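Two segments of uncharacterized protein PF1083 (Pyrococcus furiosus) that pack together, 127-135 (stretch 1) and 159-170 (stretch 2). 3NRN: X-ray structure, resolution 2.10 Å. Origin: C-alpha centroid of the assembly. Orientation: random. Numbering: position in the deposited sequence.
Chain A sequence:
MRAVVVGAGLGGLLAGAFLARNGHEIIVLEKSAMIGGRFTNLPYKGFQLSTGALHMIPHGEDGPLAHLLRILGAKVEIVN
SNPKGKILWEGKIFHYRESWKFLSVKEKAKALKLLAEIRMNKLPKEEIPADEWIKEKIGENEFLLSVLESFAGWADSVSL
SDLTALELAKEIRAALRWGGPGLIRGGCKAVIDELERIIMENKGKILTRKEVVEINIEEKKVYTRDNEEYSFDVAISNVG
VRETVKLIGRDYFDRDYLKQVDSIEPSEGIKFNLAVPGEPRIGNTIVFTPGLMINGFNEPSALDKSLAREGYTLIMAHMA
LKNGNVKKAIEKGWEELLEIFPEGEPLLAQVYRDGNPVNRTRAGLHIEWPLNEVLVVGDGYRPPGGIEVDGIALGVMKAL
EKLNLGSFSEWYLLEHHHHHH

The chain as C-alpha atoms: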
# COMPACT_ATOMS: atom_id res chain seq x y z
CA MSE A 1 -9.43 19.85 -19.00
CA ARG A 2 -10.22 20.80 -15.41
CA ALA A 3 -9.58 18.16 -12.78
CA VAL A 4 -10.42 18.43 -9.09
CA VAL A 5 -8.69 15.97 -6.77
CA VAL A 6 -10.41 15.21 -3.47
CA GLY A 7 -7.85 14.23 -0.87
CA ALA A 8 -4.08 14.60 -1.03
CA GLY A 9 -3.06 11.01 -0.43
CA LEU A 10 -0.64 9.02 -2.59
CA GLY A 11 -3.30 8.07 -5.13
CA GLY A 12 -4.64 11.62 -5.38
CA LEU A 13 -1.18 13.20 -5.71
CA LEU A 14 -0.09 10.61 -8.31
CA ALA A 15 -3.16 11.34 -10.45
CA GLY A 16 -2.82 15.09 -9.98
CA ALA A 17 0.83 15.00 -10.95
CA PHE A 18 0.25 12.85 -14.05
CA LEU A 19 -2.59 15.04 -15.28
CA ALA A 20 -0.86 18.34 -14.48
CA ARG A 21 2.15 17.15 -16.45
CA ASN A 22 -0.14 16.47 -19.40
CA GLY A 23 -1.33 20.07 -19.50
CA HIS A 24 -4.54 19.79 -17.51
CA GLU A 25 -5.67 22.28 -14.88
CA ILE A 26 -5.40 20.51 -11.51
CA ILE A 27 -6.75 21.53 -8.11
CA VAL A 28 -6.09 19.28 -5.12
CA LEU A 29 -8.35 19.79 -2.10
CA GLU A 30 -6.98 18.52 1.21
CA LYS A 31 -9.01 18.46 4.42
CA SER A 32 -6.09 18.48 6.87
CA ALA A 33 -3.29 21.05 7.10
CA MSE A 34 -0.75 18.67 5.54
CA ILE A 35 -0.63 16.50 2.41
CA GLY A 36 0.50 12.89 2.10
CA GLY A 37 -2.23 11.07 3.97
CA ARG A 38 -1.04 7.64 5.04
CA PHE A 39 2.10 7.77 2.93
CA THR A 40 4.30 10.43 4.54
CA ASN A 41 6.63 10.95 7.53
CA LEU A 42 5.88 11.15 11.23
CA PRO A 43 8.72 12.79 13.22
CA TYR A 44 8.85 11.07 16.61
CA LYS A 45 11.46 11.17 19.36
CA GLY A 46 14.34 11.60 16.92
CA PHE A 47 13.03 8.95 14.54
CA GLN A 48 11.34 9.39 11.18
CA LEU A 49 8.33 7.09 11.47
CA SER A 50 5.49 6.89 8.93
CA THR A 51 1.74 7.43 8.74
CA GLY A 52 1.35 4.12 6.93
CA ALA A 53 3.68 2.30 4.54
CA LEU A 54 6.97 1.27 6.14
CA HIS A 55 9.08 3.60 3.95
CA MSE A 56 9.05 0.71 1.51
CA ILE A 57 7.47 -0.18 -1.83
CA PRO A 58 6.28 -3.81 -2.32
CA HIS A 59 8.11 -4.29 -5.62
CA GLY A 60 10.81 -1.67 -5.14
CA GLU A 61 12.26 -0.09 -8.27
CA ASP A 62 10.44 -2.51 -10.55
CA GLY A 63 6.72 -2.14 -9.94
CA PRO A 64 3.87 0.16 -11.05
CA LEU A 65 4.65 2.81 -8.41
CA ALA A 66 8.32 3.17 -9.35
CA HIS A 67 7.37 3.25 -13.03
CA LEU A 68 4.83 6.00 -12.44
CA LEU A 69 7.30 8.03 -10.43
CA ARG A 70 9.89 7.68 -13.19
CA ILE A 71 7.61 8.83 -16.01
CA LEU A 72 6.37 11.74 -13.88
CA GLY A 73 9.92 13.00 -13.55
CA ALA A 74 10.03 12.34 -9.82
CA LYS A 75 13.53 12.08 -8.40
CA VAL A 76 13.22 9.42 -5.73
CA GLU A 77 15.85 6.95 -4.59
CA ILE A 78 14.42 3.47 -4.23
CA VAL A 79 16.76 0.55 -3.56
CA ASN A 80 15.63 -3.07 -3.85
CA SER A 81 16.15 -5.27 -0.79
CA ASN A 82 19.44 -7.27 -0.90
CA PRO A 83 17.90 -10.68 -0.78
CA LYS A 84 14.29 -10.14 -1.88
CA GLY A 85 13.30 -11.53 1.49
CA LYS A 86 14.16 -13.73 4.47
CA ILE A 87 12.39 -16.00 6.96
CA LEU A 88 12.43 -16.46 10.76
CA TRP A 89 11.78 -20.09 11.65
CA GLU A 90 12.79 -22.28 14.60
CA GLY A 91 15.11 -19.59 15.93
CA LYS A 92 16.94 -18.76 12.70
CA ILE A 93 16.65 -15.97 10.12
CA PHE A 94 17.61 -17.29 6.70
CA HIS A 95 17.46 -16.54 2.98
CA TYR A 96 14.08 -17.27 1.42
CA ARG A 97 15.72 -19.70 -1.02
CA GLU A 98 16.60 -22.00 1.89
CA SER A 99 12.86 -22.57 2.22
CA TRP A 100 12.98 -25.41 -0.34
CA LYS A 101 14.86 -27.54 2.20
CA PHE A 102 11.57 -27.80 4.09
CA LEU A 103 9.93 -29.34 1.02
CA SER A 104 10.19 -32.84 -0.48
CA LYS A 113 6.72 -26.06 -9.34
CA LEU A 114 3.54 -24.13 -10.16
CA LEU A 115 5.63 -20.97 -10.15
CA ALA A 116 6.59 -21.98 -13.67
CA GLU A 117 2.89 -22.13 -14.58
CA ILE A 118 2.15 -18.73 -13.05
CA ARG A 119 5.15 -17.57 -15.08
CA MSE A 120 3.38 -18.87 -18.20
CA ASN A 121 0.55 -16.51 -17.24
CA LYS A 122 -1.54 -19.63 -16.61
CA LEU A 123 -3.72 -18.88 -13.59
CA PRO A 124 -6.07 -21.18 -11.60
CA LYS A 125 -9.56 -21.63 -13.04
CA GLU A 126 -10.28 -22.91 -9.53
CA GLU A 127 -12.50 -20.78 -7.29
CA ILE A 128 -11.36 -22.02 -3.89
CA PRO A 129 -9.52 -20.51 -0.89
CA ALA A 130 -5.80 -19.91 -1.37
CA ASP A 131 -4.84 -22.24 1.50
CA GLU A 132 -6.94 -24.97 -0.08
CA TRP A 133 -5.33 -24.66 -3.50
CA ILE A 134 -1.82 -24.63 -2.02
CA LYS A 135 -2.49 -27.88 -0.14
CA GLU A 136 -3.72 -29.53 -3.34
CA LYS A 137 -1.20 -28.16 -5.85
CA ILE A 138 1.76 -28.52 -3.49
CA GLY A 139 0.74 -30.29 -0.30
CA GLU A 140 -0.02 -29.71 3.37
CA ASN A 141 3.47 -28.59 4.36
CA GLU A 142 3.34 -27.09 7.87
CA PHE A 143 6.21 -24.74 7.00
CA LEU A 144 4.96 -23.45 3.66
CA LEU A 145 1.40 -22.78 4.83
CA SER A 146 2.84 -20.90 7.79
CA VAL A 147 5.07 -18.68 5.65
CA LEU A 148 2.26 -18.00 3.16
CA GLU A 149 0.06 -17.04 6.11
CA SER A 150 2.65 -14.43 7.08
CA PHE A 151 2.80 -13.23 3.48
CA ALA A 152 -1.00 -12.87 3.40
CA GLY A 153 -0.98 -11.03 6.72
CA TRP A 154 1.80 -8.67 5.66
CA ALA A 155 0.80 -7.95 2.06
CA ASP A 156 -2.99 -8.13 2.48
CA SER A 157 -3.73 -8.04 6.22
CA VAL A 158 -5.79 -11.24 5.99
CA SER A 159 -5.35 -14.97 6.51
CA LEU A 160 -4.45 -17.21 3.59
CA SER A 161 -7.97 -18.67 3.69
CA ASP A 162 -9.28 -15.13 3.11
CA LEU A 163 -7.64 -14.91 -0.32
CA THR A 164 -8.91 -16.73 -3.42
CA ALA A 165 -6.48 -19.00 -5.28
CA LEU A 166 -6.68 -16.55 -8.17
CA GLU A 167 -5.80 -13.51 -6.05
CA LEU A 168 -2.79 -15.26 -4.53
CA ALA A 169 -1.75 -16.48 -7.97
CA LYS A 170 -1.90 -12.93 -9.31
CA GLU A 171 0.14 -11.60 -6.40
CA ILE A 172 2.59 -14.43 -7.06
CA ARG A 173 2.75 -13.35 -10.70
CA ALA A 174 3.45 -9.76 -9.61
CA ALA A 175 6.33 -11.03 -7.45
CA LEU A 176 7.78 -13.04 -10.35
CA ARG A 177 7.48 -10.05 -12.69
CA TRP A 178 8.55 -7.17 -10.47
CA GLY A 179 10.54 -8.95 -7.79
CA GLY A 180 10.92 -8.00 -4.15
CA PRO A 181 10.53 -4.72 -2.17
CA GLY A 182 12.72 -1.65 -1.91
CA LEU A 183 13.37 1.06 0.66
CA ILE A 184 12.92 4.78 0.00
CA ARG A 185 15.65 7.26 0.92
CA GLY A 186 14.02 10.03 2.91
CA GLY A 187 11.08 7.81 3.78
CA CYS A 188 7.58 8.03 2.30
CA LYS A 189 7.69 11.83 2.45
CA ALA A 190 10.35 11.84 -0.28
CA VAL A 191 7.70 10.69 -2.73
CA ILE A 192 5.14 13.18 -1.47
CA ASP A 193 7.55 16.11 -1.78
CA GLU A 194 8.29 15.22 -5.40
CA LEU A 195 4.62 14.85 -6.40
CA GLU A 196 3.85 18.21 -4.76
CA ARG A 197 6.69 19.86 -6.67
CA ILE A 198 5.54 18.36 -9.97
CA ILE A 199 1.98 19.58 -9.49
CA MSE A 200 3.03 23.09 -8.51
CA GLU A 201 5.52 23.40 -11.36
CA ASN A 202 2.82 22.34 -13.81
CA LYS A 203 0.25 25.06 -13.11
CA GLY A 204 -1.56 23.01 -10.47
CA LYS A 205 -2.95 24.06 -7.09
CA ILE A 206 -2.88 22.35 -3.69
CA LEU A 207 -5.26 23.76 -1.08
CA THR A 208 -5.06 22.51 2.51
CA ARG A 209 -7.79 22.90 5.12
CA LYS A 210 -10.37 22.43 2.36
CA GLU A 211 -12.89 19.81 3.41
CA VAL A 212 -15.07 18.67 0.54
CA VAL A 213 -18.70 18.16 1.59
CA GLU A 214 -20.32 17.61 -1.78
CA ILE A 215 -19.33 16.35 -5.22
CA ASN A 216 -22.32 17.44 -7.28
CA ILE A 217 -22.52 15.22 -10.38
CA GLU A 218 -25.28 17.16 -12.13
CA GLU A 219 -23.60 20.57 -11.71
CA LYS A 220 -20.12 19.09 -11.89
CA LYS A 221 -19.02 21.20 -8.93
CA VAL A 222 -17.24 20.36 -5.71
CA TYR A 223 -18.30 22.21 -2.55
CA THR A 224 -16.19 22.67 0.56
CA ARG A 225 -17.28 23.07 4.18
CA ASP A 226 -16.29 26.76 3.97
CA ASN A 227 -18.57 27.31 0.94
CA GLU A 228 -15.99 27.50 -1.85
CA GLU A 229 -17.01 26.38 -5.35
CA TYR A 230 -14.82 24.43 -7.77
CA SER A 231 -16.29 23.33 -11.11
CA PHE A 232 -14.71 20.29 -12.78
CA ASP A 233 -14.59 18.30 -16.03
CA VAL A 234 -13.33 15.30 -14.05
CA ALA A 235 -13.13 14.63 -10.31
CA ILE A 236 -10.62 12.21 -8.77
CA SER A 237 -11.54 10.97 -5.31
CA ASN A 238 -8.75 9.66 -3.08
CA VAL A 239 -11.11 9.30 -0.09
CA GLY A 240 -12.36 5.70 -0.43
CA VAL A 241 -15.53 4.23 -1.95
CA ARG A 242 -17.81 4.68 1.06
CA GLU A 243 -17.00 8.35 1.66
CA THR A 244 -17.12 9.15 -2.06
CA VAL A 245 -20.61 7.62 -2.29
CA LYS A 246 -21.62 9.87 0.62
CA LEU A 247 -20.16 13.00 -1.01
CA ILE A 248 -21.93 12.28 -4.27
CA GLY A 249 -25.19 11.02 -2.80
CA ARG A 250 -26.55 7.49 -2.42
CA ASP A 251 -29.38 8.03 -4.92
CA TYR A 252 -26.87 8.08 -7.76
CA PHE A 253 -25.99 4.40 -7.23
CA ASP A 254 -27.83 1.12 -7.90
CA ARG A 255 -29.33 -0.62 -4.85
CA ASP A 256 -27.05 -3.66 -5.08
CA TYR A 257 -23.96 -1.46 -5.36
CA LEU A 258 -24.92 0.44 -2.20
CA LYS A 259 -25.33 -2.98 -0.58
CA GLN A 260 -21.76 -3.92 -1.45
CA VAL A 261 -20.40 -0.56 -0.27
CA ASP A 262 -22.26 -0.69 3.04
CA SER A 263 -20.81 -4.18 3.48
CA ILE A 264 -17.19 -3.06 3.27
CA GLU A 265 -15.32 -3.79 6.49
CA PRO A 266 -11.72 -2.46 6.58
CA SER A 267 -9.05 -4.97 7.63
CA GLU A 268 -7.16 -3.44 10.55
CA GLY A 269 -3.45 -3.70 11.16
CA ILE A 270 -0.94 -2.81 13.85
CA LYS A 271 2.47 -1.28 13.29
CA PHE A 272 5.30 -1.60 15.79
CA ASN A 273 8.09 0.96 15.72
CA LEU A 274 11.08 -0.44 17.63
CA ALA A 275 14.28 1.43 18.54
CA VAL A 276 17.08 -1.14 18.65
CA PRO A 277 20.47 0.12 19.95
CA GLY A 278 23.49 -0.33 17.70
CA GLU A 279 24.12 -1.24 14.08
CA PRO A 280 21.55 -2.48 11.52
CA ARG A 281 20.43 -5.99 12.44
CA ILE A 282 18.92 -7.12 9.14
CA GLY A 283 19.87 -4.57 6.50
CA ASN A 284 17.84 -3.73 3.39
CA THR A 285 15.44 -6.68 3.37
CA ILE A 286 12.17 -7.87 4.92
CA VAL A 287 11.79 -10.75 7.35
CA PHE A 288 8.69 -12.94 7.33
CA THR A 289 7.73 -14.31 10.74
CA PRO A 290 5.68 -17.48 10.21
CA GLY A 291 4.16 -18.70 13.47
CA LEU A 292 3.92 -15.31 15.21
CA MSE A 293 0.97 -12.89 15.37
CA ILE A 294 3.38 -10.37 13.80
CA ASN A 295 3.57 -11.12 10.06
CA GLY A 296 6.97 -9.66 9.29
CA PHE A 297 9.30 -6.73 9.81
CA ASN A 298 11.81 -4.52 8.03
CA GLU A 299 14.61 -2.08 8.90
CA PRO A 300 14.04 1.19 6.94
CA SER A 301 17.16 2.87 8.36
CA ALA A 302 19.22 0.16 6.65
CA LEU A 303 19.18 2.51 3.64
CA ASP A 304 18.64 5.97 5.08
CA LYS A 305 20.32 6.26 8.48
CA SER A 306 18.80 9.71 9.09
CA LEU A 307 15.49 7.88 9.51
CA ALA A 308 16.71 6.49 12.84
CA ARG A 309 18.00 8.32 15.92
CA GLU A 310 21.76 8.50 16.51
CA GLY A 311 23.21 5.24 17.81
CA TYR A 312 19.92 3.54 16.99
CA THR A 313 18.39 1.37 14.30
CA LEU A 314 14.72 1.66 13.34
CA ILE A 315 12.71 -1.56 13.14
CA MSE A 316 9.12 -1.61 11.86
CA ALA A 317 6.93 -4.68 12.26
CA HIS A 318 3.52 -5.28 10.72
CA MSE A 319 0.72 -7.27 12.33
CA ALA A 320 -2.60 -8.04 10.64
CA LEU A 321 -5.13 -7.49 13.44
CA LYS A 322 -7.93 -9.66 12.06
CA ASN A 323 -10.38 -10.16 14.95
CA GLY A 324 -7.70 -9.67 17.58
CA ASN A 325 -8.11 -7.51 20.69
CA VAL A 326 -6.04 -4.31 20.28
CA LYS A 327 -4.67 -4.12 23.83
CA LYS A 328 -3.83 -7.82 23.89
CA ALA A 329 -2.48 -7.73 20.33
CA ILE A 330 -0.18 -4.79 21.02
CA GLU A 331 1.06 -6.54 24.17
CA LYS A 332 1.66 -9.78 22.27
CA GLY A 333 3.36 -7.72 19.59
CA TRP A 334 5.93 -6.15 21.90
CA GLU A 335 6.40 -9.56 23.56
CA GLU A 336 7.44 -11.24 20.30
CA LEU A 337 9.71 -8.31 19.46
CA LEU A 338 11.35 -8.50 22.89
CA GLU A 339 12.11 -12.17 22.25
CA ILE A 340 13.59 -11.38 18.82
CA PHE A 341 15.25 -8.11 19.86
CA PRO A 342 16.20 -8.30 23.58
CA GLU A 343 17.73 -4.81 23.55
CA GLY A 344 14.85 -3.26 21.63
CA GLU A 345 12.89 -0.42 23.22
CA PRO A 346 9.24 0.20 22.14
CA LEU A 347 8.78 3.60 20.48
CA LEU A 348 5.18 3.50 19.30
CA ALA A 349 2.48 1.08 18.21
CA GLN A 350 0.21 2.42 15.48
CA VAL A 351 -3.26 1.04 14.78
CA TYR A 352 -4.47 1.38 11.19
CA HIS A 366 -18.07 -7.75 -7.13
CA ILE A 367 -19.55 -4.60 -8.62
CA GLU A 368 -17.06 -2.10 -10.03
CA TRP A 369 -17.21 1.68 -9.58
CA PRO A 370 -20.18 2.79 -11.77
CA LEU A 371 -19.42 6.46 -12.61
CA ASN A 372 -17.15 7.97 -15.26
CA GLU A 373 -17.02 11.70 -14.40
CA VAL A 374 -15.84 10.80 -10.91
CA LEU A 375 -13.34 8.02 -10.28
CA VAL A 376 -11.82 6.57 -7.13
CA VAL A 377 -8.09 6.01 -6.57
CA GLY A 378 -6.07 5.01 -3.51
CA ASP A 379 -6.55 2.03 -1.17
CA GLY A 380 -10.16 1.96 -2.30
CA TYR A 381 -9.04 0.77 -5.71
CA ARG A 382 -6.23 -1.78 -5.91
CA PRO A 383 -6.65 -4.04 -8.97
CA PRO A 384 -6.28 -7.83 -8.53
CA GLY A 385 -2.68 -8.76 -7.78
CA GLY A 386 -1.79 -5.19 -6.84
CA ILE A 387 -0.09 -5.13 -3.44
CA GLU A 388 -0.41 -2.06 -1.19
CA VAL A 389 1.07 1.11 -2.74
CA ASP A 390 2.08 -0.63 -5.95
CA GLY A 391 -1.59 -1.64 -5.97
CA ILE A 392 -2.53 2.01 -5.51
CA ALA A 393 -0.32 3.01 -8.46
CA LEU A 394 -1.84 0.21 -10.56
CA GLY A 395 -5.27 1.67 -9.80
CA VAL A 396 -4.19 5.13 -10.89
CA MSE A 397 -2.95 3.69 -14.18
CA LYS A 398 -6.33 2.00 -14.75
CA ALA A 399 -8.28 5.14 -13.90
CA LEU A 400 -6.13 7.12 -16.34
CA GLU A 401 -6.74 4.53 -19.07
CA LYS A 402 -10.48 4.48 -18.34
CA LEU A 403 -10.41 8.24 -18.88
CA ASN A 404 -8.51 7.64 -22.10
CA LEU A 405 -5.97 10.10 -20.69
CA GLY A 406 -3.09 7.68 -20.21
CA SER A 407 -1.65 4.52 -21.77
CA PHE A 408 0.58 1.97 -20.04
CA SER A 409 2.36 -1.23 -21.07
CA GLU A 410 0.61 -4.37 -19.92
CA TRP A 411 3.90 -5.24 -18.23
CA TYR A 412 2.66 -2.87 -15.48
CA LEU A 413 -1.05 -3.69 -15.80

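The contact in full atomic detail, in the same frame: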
# COMPACT_ATOMS: atom_id res chain seq x y z
N GLU A 127 -11.93 -21.85 -8.09
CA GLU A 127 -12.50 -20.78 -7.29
C GLU A 127 -12.60 -21.31 -5.86
O GLU A 127 -13.69 -21.53 -5.34
CB GLU A 127 -13.89 -20.36 -7.81
CG GLU A 127 -14.90 -21.49 -7.97
CD GLU A 127 -14.89 -22.08 -9.36
OE1 GLU A 127 -13.87 -22.68 -9.76
OE2 GLU A 127 -15.92 -21.95 -10.06
N ILE A 128 -11.44 -21.51 -5.25
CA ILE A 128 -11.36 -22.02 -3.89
C ILE A 128 -10.38 -21.17 -3.08
O ILE A 128 -9.58 -20.42 -3.65
CB ILE A 128 -10.86 -23.48 -3.90
CG1 ILE A 128 -9.46 -23.54 -4.51
CG2 ILE A 128 -11.83 -24.35 -4.69
CD1 ILE A 128 -8.91 -24.94 -4.64
N PRO A 129 -10.42 -21.28 -1.74
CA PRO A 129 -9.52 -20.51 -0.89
C PRO A 129 -8.07 -20.77 -1.28
O PRO A 129 -7.75 -21.84 -1.78
CB PRO A 129 -9.83 -21.02 0.51
CG PRO A 129 -11.28 -21.38 0.41
CD PRO A 129 -11.34 -22.09 -0.92
N ALA A 130 -7.21 -19.79 -1.04
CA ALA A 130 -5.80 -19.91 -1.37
C ALA A 130 -5.11 -21.04 -0.59
O ALA A 130 -4.27 -21.75 -1.14
CB ALA A 130 -5.09 -18.58 -1.12
N ASP A 131 -5.45 -21.20 0.68
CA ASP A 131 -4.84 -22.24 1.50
C ASP A 131 -5.24 -23.62 1.00
O ASP A 131 -4.48 -24.58 1.10
CB ASP A 131 -5.26 -22.08 2.97
CG ASP A 131 -6.73 -22.35 3.20
OD1 ASP A 131 -7.57 -21.77 2.48
OD2 ASP A 131 -7.06 -23.15 4.10
N GLU A 132 -6.43 -23.71 0.44
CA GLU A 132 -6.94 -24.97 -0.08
C GLU A 132 -6.20 -25.36 -1.35
O GLU A 132 -5.80 -26.52 -1.51
CB GLU A 132 -8.43 -24.84 -0.38
CG GLU A 132 -9.18 -26.15 -0.42
CD GLU A 132 -10.68 -25.96 -0.41
OE1 GLU A 132 -11.26 -25.70 -1.48
OE2 GLU A 132 -11.27 -26.05 0.69
N TRP A 133 -6.01 -24.39 -2.24
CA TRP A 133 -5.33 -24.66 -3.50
C TRP A 133 -3.85 -24.95 -3.31
O TRP A 133 -3.27 -25.73 -4.07
CB TRP A 133 -5.59 -23.50 -4.48
CG TRP A 133 -4.42 -22.64 -4.86
CD1 TRP A 133 -3.72 -21.79 -4.06
CD2 TRP A 133 -3.86 -22.50 -6.17
NE1 TRP A 133 -2.76 -21.13 -4.78
CE2 TRP A 133 -2.83 -21.54 -6.09
CE3 TRP A 133 -4.14 -23.08 -7.42
CZ2 TRP A 133 -2.06 -21.16 -7.19
CZ3 TRP A 133 -3.38 -22.70 -8.51
CH2 TRP A 133 -2.36 -21.75 -8.40
N ILE A 134 -3.23 -24.37 -2.28
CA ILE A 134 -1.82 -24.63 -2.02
C ILE A 134 -1.67 -26.08 -1.53
O ILE A 134 -0.76 -26.79 -1.96
CB ILE A 134 -1.26 -23.65 -0.95
CG1 ILE A 134 -1.17 -22.23 -1.53
CG2 ILE A 134 0.13 -24.11 -0.49
CD1 ILE A 134 -0.28 -22.10 -2.75
N LYS A 135 -2.56 -26.51 -0.65
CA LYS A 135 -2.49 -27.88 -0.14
C LYS A 135 -2.61 -28.90 -1.27
O LYS A 135 -1.90 -29.90 -1.30
CB LYS A 135 -3.61 -28.12 0.88
CG LYS A 135 -3.48 -27.31 2.16
CD LYS A 135 -4.68 -27.54 3.06
CE LYS A 135 -4.59 -26.72 4.33
NZ LYS A 135 -5.84 -26.83 5.14
N SER A 159 -5.88 -13.62 6.41
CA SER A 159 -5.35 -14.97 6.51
C SER A 159 -5.38 -15.56 5.11
O SER A 159 -6.15 -15.12 4.26
CB SER A 159 -6.20 -15.82 7.45
OG SER A 159 -6.08 -15.36 8.79
N LEU A 160 -4.53 -16.56 4.89
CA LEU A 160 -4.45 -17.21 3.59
C LEU A 160 -5.83 -17.68 3.12
O LEU A 160 -6.17 -17.55 1.94
CB LEU A 160 -3.48 -18.39 3.66
CG LEU A 160 -2.90 -18.88 2.34
CD1 LEU A 160 -2.31 -17.72 1.56
CD2 LEU A 160 -1.83 -19.92 2.63
N SER A 161 -6.63 -18.20 4.04
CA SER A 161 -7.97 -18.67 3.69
C SER A 161 -8.90 -17.53 3.27
O SER A 161 -9.98 -17.77 2.72
CB SER A 161 -8.59 -19.44 4.87
OG SER A 161 -8.65 -18.65 6.05
N ASP A 162 -8.47 -16.29 3.50
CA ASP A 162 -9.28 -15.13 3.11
C ASP A 162 -9.01 -14.68 1.68
O ASP A 162 -9.72 -13.82 1.15
CB ASP A 162 -9.04 -13.96 4.07
CG ASP A 162 -9.63 -14.20 5.44
OD1 ASP A 162 -10.80 -14.62 5.52
OD2 ASP A 162 -8.92 -13.97 6.44
N LEU A 163 -7.98 -15.25 1.06
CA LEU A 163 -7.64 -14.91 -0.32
C LEU A 163 -8.12 -16.04 -1.23
O LEU A 163 -8.17 -17.20 -0.82
CB LEU A 163 -6.12 -14.76 -0.47
CG LEU A 163 -5.42 -13.55 0.16
CD1 LEU A 163 -3.91 -13.75 0.06
CD2 LEU A 163 -5.83 -12.27 -0.56
N THR A 164 -8.48 -15.71 -2.47
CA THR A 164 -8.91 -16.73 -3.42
C THR A 164 -7.62 -17.26 -4.04
O THR A 164 -6.58 -16.62 -3.95
CB THR A 164 -9.80 -16.14 -4.54
OG1 THR A 164 -9.05 -15.19 -5.30
CG2 THR A 164 -11.03 -15.46 -3.94
N ALA A 165 -7.68 -18.43 -4.67
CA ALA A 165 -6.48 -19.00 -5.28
C ALA A 165 -6.01 -18.06 -6.38
O ALA A 165 -4.82 -17.88 -6.58
CB ALA A 165 -6.79 -20.38 -5.85
N LEU A 166 -6.96 -17.46 -7.08
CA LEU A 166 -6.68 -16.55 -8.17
C LEU A 166 -5.96 -15.29 -7.69
O LEU A 166 -4.99 -14.85 -8.30
CB LEU A 166 -7.98 -16.16 -8.88
CG LEU A 166 -7.84 -15.28 -10.12
CD1 LEU A 166 -6.92 -15.95 -11.14
CD2 LEU A 166 -9.21 -15.05 -10.72
N GLU A 167 -6.43 -14.72 -6.59
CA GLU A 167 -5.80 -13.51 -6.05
C GLU A 167 -4.36 -13.80 -5.65
O GLU A 167 -3.46 -13.03 -5.98
CB GLU A 167 -6.59 -12.98 -4.85
CG GLU A 167 -6.00 -11.73 -4.21
CD GLU A 167 -5.70 -10.62 -5.21
OE1 GLU A 167 -6.47 -10.46 -6.18
OE2 GLU A 167 -4.69 -9.90 -5.03
N LEU A 168 -4.14 -14.91 -4.94
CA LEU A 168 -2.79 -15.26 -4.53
C LEU A 168 -1.91 -15.51 -5.74
O LEU A 168 -0.74 -15.12 -5.78
CB LEU A 168 -2.78 -16.52 -3.65
CG LEU A 168 -1.37 -16.99 -3.27
CD1 LEU A 168 -0.71 -15.94 -2.41
CD2 LEU A 168 -1.43 -18.32 -2.54
N ALA A 169 -2.48 -16.18 -6.74
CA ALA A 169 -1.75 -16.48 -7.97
C ALA A 169 -1.32 -15.18 -8.64
O ALA A 169 -0.19 -15.07 -9.11
CB ALA A 169 -2.63 -17.30 -8.92
N LYS A 170 -2.22 -14.21 -8.68
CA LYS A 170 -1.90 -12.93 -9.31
C LYS A 170 -0.83 -12.16 -8.54
O LYS A 170 0.01 -11.49 -9.13
CB LYS A 170 -3.17 -12.10 -9.48
CG LYS A 170 -4.09 -12.65 -10.56
CD LYS A 170 -5.38 -11.87 -10.65
CE LYS A 170 -6.21 -12.31 -11.84
NZ LYS A 170 -7.48 -11.54 -11.94

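The two stretches meet where each is about to turn into a helix. P129 and T164 are both N-cap residues, and their backbones form a single beta bridge. A165 N donates to I128 O at 2.9 Å, and A130 N donates to L163 O at 2.8 Å. Both donors lie in the first turn of their helices, where no preceding helical carbonyl claims them, so each finds its acceptor in the other stretch. The helices then diverge, with 75° between their directions.

W133 has an unusual chi1 of 113°, between wells. In this pose the indole lays one face over A165, with A165 CB 3.7 Å from the centroid of the five-membered ring and 22° off its normal. The methyl makes a CH-pi contact. W133 CG is 3.4 Å from A165 CB, a distance that leaves little room between ring and methyl. L168 lies at the ring edge, with its CD2 3.8 Å from W133 NE1. That nitrogen is buried here and has no hydrogen-bond partner.

L168 is t at chi1 and p at chi2. Its CD2 also reaches A130 CB at 3.9 Å and I134 CD1 at 4.0 Å. I134 is m at both angles, which brings its CD1 to this methyl.

A130 points toward stretch 2 and is buried. Its CB lies 3.4 Å from L160 O and 4.0 Å from L160 CD1, so the small side chain fits closely among its neighbours. L160 adopts t, p.

D131 takes chi1 p, which places OD1 3.4 Å from S161 CA. No hydrogen bond joins the pair.

T164 points away from stretch 1. Its chi1 is p, and OG1 accepts from E167 N at 3.0 Å, capping its own helix. The side chain thus serves the helix while the backbone makes the bridge.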